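Local coordinates for phospholyase (Arthrobacter aurescens, PDB 5G4I) that acts as a pyridoxal-phosphate-dependent phospholyase, a homologue of the class III transaminases that probably eliminates phosphate from an amino-alcohol phosphate substrate, at the interface of chains A and B. Residues are numbered along the deposited sequence; one frame, centred on the assembly and turned at random. Chains: chain A/B, Phospholyase.

The interface of chains A and B. Residues chain A 23, 31-33; chain B 89, 91-92.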
loop_
_atom_site.group_PDB
_atom_site.type_symbol
_atom_site.label_atom_id
_atom_site.label_comp_id
_atom_site.label_asym_id
_atom_site.label_seq_id
_atom_site.Cartn_x
_atom_site.Cartn_y
_atom_site.Cartn_z
ATOM N N ARG A 23 -7.967 -9.595 20.313
ATOM C CA ARG A 23 -7.217 -9.668 19.032
ATOM C C ARG A 23 -7.534 -10.854 18.202
ATOM O O ARG A 23 -7.814 -10.799 16.967
ATOM C CB ARG A 23 -5.707 -9.572 19.340
ATOM C CG ARG A 23 -4.824 -9.675 18.086
ATOM C CD ARG A 23 -3.410 -9.794 18.482
ATOM N NE ARG A 23 -2.481 -10.114 17.364
ATOM C CZ ARG A 23 -1.483 -9.304 16.878
ATOM N NH1 ARG A 23 -1.330 -8.065 17.343
ATOM N NH2 ARG A 23 -0.665 -9.818 15.907
ATOM N N SER A 31 -1.882 -13.846 12.528
ATOM C CA SER A 31 -1.047 -12.627 12.347
ATOM C C SER A 31 0.069 -12.645 13.407
ATOM O O SER A 31 -0.219 -12.861 14.626
ATOM C CB SER A 31 -1.908 -11.402 12.436
ATOM O OG SER A 31 -1.163 -10.216 12.112
ATOM N N PRO A 32 1.333 -12.572 13.014
ATOM C CA PRO A 32 2.394 -12.997 13.943
ATOM C C PRO A 32 2.592 -12.108 15.203
ATOM O O PRO A 32 2.401 -10.848 15.140
ATOM C CB PRO A 32 3.682 -12.978 13.040
ATOM C CG PRO A 32 3.295 -12.035 11.888
ATOM C CD PRO A 32 1.855 -12.317 11.645
ATOM N N LEU A 33 3.028 -12.736 16.304
ATOM C CA LEU A 33 3.448 -12.068 17.522
ATOM C C LEU A 33 4.797 -12.586 17.980
ATOM O O LEU A 33 5.075 -13.819 17.921
ATOM C CB LEU A 33 2.455 -12.325 18.695
ATOM C CG LEU A 33 1.097 -11.625 18.577
ATOM C CD1 LEU A 33 0.041 -12.187 19.543
ATOM C CD2 LEU A 33 1.304 -10.116 18.877
ATOM N N THR B 89 2.351 -4.727 14.376
ATOM C CA THR B 89 1.446 -5.641 15.140
ATOM C C THR B 89 2.093 -6.908 15.695
ATOM O O THR B 89 1.353 -7.725 16.355
ATOM C CB THR B 89 0.231 -5.998 14.298
ATOM O OG1 THR B 89 0.685 -6.612 13.050
ATOM C CG2 THR B 89 -0.632 -4.783 13.980
ATOM N N TYR B 91 3.984 -6.753 18.189
ATOM C CA TYR B 91 3.774 -6.462 19.638
ATOM C C TYR B 91 2.298 -6.137 19.882
ATOM O O TYR B 91 1.686 -5.425 19.075
ATOM C CB TYR B 91 4.627 -5.295 20.097
ATOM C CG TYR B 91 6.108 -5.411 19.840
ATOM C CD1 TYR B 91 6.963 -6.268 20.581
ATOM C CD2 TYR B 91 6.707 -4.663 18.819
ATOM C CE1 TYR B 91 8.365 -6.380 20.311
ATOM C CE2 TYR B 91 8.081 -4.700 18.576
ATOM C CZ TYR B 91 8.942 -5.546 19.302
ATOM O OH TYR B 91 10.281 -5.665 19.009
ATOM N N LEU B 92 1.693 -6.609 20.978
ATOM C CA LEU B 92 0.335 -6.216 21.267
ATOM C C LEU B 92 0.217 -4.725 21.575
ATOM O O LEU B 92 1.150 -4.098 22.161
ATOM C CB LEU B 92 -0.184 -6.977 22.553
ATOM C CG LEU B 92 -0.385 -8.477 22.405
ATOM C CD1 LEU B 92 -0.708 -9.045 23.812
ATOM C CD2 LEU B 92 -1.531 -8.815 21.430
HETATM O O HOH W 1 1.195 -9.237 13.272
#
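A:Arg23, in the short N-terminal helix 19-24, reaches across to the backbone carbonyl of B:Thr89 and holds its oxygen end-on with both terminal nitrogens. NH1 lies 2.9 Å from B:Thr89 O, in the carbonyl plane and on a lone pair; NH2, also 2.9 Å from B:Thr89 O, donates from above that plane. Sharing one acceptor leaves both bonds bent, and the oxygen sits somewhat out of the guanidinium plane. The chain runs extended from CG to NE, with CG anti to the backbone N (chi1 178°), which carries the guanidinium to the partner loop. A:Leu33 CD2 lies over the centre of one guanidinium face, 3.4 Å above its plane, a methyl that is likely to limit tilting of the group; the same methyl approaches B:Thr89 O at 3.5 Å. Alongside the polar grip runs an apolar seam, in which B:Leu92 turns its CD2 methyl to A:Arg23 CD at 3.6 Å and meets A:Leu33 CD2, the two leucine side chains crossing at about a right angle. Further out, a water gathers A:Ser31 OG, the carbonyl oxygen of A:Pro32 and the hydroxyl OG1 of B:Thr89, which lies 2.7 Å from the water oxygen. With chi1 at 58°, B:Thr89 holds OG1 between its backbone N and carbonyl carbon, directed at this bridge. A weak bond from A:Arg23 NH2 to the backbone oxygen A:Ser31 O may add some steadying from its own chain. A leucine in place of A:Arg23 would probably leave B:Thr89 O without its paired donors and A:Leu33 without the flat group beneath its methyl. The patch forms part of the two-fold symmetric interface of the deposited dimer, and its twin recurs with the chains exchanged; it ties the N-terminal segment of one subunit to a loop of the other, consistent with the dimers typical of class III transaminase relatives.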